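Local structure of mannosylglycerate hydrolase MGH1-like glycoside hydrolase domain-containing protein (Thermus thermophilus HB8, 4WVA) at the interface of chains A and B. The protein hydrolyses mannosylglycerate, a solute made by thermophiles under osmotic stress, to mannose and glycerate, and splits glucosylglycerate in the same way. Numbering follows the deposited sequence. Chains: chain A/B, Uncharacterized protein.

Contact 1: the interface of chains A and B. Residues chain A 259-260, 263-264; chain B 150-152, 268.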
loop_
_atom_site.group_PDB
_atom_site.type_symbol
_atom_site.label_atom_id
_atom_site.label_comp_id
_atom_site.label_asym_id
_atom_site.label_seq_id
_atom_site.Cartn_x
_atom_site.Cartn_y
_atom_site.Cartn_z
ATOM N N PRO A 259 8.603 -13.272 -12.608
ATOM C CA PRO A 259 9.011 -12.549 -11.404
ATOM C C PRO A 259 8.280 -12.967 -10.123
ATOM O O PRO A 259 8.276 -12.209 -9.161
ATOM C CB PRO A 259 8.627 -11.093 -11.736
ATOM C CG PRO A 259 7.525 -11.203 -12.729
ATOM C CD PRO A 259 7.435 -12.622 -13.229
ATOM N N TYR A 260 7.662 -14.151 -10.106
ATOM C CA TYR A 260 6.799 -14.552 -8.990
ATOM C C TYR A 260 7.582 -14.478 -7.678
ATOM O O TYR A 260 7.062 -13.972 -6.684
ATOM C CB TYR A 260 6.261 -15.978 -9.234
ATOM C CG TYR A 260 5.065 -16.410 -8.418
ATOM C CD1 TYR A 260 5.198 -17.365 -7.402
ATOM C CD2 TYR A 260 3.791 -15.941 -8.706
ATOM C CE1 TYR A 260 4.095 -17.801 -6.680
ATOM C CE2 TYR A 260 2.687 -16.373 -7.992
ATOM C CZ TYR A 260 2.843 -17.302 -6.980
ATOM O OH TYR A 260 1.739 -17.726 -6.264
ATOM N N GLU A 263 8.083 -10.905 -6.553
ATOM C CA GLU A 263 6.850 -10.355 -6.019
ATOM C C GLU A 263 6.710 -10.660 -4.516
ATOM O O GLU A 263 6.287 -9.801 -3.744
ATOM C CB GLU A 263 5.629 -10.896 -6.768
ATOM C CG GLU A 263 5.563 -10.515 -8.242
ATOM C CD GLU A 263 4.667 -11.435 -9.047
ATOM O OE1 GLU A 263 3.798 -12.114 -8.459
ATOM O OE2 GLU A 263 4.846 -11.490 -10.273
ATOM N N GLU A 264 7.062 -11.875 -4.116
ATOM C CA GLU A 264 7.000 -12.233 -2.696
ATOM C C GLU A 264 7.965 -11.387 -1.880
ATOM O O GLU A 264 7.601 -10.900 -0.806
ATOM C CB GLU A 264 7.274 -13.720 -2.477
ATOM C CG GLU A 264 6.521 -14.603 -3.456
ATOM C CD GLU A 264 6.124 -15.953 -2.905
ATOM O OE1 GLU A 264 6.679 -16.374 -1.863
ATOM O OE2 GLU A 264 5.240 -16.588 -3.533
ATOM N N ARG B 150 3.135 -15.003 -14.688
ATOM C CA ARG B 150 2.670 -14.770 -13.315
ATOM C C ARG B 150 3.128 -13.408 -12.774
ATOM O O ARG B 150 3.495 -13.265 -11.591
ATOM C CB ARG B 150 3.168 -15.889 -12.404
ATOM C CG ARG B 150 2.777 -17.274 -12.886
ATOM C CD ARG B 150 3.109 -18.302 -11.828
ATOM N NE ARG B 150 4.553 -18.419 -11.646
ATOM C CZ ARG B 150 5.135 -19.080 -10.649
ATOM N NH1 ARG B 150 4.400 -19.694 -9.725
ATOM N NH2 ARG B 150 6.463 -19.110 -10.567
ATOM N N THR B 151 3.086 -12.417 -13.643
ATOM C CA THR B 151 3.572 -11.085 -13.331
ATOM C C THR B 151 2.606 -10.239 -12.524
ATOM O O THR B 151 3.028 -9.267 -11.882
ATOM C CB THR B 151 3.926 -10.273 -14.605
ATOM O OG1 THR B 151 2.733 -9.947 -15.345
ATOM C CG2 THR B 151 4.897 -11.028 -15.495
ATOM N N GLY B 152 1.310 -10.548 -12.598
ATOM C CA GLY B 152 0.279 -9.659 -12.051
ATOM C C GLY B 152 -0.248 -8.630 -13.042
ATOM O O GLY B 152 -1.247 -7.935 -12.753
ATOM N N ARG B 268 -0.697 -8.994 -6.357
ATOM C CA ARG B 268 0.292 -9.025 -7.441
ATOM C C ARG B 268 0.042 -7.927 -8.469
ATOM O O ARG B 268 0.983 -7.369 -9.025
ATOM C CB ARG B 268 0.362 -10.426 -8.065
ATOM C CG ARG B 268 0.781 -11.451 -7.029
ATOM C CD ARG B 268 0.841 -12.895 -7.491
ATOM N NE ARG B 268 1.010 -13.788 -6.322
ATOM C CZ ARG B 268 2.163 -14.065 -5.702
ATOM N NH1 ARG B 268 3.323 -13.559 -6.116
ATOM N NH2 ARG B 268 2.171 -14.893 -4.660
#

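Contact 2: the interface of chains A and B. Residues chain A 253-254, 256; chain B 149, 225, 287, 289.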
loop_
_atom_site.group_PDB
_atom_site.type_symbol
_atom_site.label_atom_id
_atom_site.label_comp_id
_atom_site.label_asym_id
_atom_site.label_seq_id
_atom_site.Cartn_x
_atom_site.Cartn_y
_atom_site.Cartn_z
ATOM N N VAL A 253 9.820 -8.290 -15.882
ATOM C CA VAL A 253 8.649 -8.217 -16.765
ATOM C C VAL A 253 9.075 -7.764 -18.159
ATOM O O VAL A 253 8.630 -8.350 -19.166
ATOM C CB VAL A 253 7.525 -7.312 -16.209
ATOM C CG1 VAL A 253 6.379 -7.225 -17.203
ATOM C CG2 VAL A 253 7.002 -7.863 -14.893
ATOM N N LEU A 254 9.898 -6.723 -18.231
ATOM C CA LEU A 254 10.362 -6.194 -19.522
ATOM C C LEU A 254 11.149 -7.216 -20.339
ATOM O O LEU A 254 11.010 -7.263 -21.571
ATOM C CB LEU A 254 11.167 -4.918 -19.330
ATOM C CG LEU A 254 10.353 -3.702 -18.857
ATOM C CD1 LEU A 254 11.259 -2.590 -18.421
ATOM C CD2 LEU A 254 9.419 -3.208 -19.960
ATOM N N GLN A 256 10.715 -10.446 -20.008
ATOM C CA GLN A 256 9.857 -11.624 -20.094
ATOM C C GLN A 256 10.435 -12.827 -19.351
ATOM O O GLN A 256 10.518 -13.937 -19.887
ATOM C CB GLN A 256 9.459 -11.918 -21.557
ATOM C CG GLN A 256 8.561 -10.821 -22.139
ATOM C CD GLN A 256 7.130 -10.925 -21.647
ATOM O OE1 GLN A 256 6.300 -11.633 -22.243
ATOM N NE2 GLN A 256 6.824 -10.239 -20.547
ATOM N N TYR B 149 3.591 -15.591 -17.322
ATOM C CA TYR B 149 4.782 -15.448 -16.462
ATOM C C TYR B 149 4.429 -15.006 -15.037
ATOM O O TYR B 149 5.337 -14.676 -14.261
ATOM C CB TYR B 149 5.786 -14.464 -17.079
ATOM C CG TYR B 149 6.431 -14.948 -18.369
ATOM C CD1 TYR B 149 7.396 -15.956 -18.347
ATOM C CD2 TYR B 149 6.096 -14.381 -19.600
ATOM C CE1 TYR B 149 7.996 -16.400 -19.521
ATOM C CE2 TYR B 149 6.688 -14.815 -20.782
ATOM C CZ TYR B 149 7.639 -15.829 -20.731
ATOM O OH TYR B 149 8.233 -16.268 -21.892
ATOM N N TYR B 225 -0.032 -15.924 -27.670
ATOM C CA TYR B 225 0.969 -15.249 -26.813
ATOM C C TYR B 225 2.368 -15.367 -27.411
ATOM O O TYR B 225 3.143 -14.400 -27.449
ATOM C CB TYR B 225 0.948 -15.770 -25.361
ATOM C CG TYR B 225 1.708 -14.846 -24.433
ATOM C CD1 TYR B 225 3.104 -14.864 -24.384
ATOM C CD2 TYR B 225 1.039 -13.911 -23.652
ATOM C CE1 TYR B 225 3.805 -13.997 -23.569
ATOM C CE2 TYR B 225 1.739 -13.040 -22.826
ATOM C CZ TYR B 225 3.115 -13.080 -22.792
ATOM O OH TYR B 225 3.806 -12.196 -21.984
ATOM N N TRP B 287 3.833 -0.638 -21.497
ATOM C CA TRP B 287 5.067 -1.312 -21.846
ATOM C C TRP B 287 4.934 -2.179 -23.089
ATOM O O TRP B 287 3.948 -2.889 -23.273
ATOM C CB TRP B 287 5.556 -2.168 -20.693
ATOM C CG TRP B 287 6.054 -1.440 -19.496
ATOM C CD1 TRP B 287 6.227 -0.096 -19.333
ATOM C CD2 TRP B 287 6.499 -2.046 -18.285
ATOM N NE1 TRP B 287 6.744 0.163 -18.089
ATOM C CE2 TRP B 287 6.918 -1.018 -17.431
ATOM C CE3 TRP B 287 6.561 -3.369 -17.832
ATOM C CZ2 TRP B 287 7.410 -1.269 -16.149
ATOM C CZ3 TRP B 287 7.045 -3.611 -16.561
ATOM C CH2 TRP B 287 7.455 -2.564 -15.736
ATOM N N LEU B 289 6.298 -5.307 -24.785
ATOM C CA LEU B 289 7.016 -6.523 -24.371
ATOM C C LEU B 289 7.767 -7.184 -25.514
ATOM O O LEU B 289 8.611 -8.054 -25.267
ATOM C CB LEU B 289 6.095 -7.527 -23.709
ATOM C CG LEU B 289 5.405 -7.098 -22.405
ATOM C CD1 LEU B 289 4.612 -8.265 -21.849
ATOM C CD2 LEU B 289 6.373 -6.580 -21.367
HETATM O O HOH W 1 4.023 -10.959 -19.580
HETATM O O HOH W 2 11.002 -8.540 -23.891
#

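Contact 1: the interface of chains A and B
A:Tyr260 and A:Glu263, in the first turn of helix 260-275, meet B:Arg150, whose backbone turns through a left-handed conformation in a loop, and B:Arg268, from regular helical backbone. The phenol ring of A:Tyr260 is held between two guanidinium groups. B:Arg150 lies over one face, its NH1 3.5 Å from the centroid of the A:Tyr260 ring, with the planes 12° apart. B:Arg268 covers the opposite face, NH1 3.7 Å from the centroid of the same A:Tyr260 ring, the planes here 16° apart. Both are cation-pi contacts. With CG anti to the backbone N (chi1 -163°), the tyrosine is swung out where both arginines can reach it. A flat, electron-rich ring suits this place because it can receive a cation on each face.

B:Arg268, extended from CG to NE, also presents NH1 to A:Glu263 OE1 at 2.8 Å, a nearly straight hydrogen bond and salt bridge, met on the anti side of the carboxylate. Arginine suits this double task: its flat cation stacks on the ring while its edge bonds the carboxylate that glutamate supplies. A:Glu264 adds a looser salt bridge, its OE2 3.7 Å from B:Arg268 NH2. A:Glu263 OE2 lies 2.6 Å from the backbone O of B:Arg150; unless the acid carries a proton, two acceptors meet, and the contact is doubtful. A:Pro259 CD rests on B:Thr151 CG2 at 3.8 Å, a small apolar margin. In this (alpha/alpha)6-barrel enzyme, the patch joins the start of helix 260-275 in chain A to the middle of that helix and loop 150-152 in chain B, its centre about 34 Å from A:Asp165, the probable proton donor.

Contact 2: the interface of chains A and B
A:Gln256 reaches from chain A between B:Tyr149, B:Tyr225 and B:Leu289, and its side chain can be followed outward atom by atom. CB stands over the face of the B:Tyr149 ring near its rim, 4.1 Å from CE2. CG is only loosely met, by the backbone O of B:Leu289, and there the chain bends (chi2 -77°), bringing the amide in between leucine and tyrosines. CD packs on the methyl CD1 of B:Leu289 at 3.7 Å. At the tip the two amide atoms part company. OE1 accepts a hydrogen bond from the phenol OH of B:Tyr225 at 2.6 Å, received in the carbonyl plane on a lone pair, with a C=O...donor angle of 136°; it also lies near B:Tyr149 CE2. The amide and the B:Tyr225 ring are nearly coplanar, whereas the amide stands 73° from the ring of B:Tyr149. A:Gln256 NE2 lies against the methyl groups of B:Leu289 and donates a nearly straight hydrogen bond back to A:Val253 O at 3.0 Å. NE2 is also joined to water 1, which in turn bonds to B:Tyr225 OH. Glutamine suits this place because one amide offers both an acceptor and a donor, and the internal bond helps fix which end faces the phenol.

The backbone O of A:Gln256 sits over the face of B:Tyr149, 3.5 Å from its CZ. Farther along, A:Leu254 lays its CD2 methyl on the face of the B:Trp287 indole in a CH-pi contact, 3.6 Å from CD2 of that ring, while A:Val253 meets the same indole at its edge. A leucine methyl lies well on the flat indole face, and the compact valine fits at its edge. Water 2 links the backbone O of A:Leu254 to that of B:Leu289. Together, an apolar patch and a directed polar grip join two copies of the hydrolase in the deposited assembly, though this need not be a pairing used in solution.

The centres of the C-alpha atoms of contact 1 and contact 2 lie about 12 Å apart, so they are neighbouring parts of one interface. On chain A the end of helix 235-254 and A:Gln256 serve contact 2, and A:Pro259 with the start of helix 260-275 serves contact 1; on chain B the consecutive B:Tyr149 and B:Arg150 fall one in each. Helix 260-275 serves from both chains in contact 1, through different residues, in keeping with an inexact two-fold. The centre of contact 2 is about 20 Å from B:Asp165, away from that catalytic residue; the patches may serve assembly or only crystal packing.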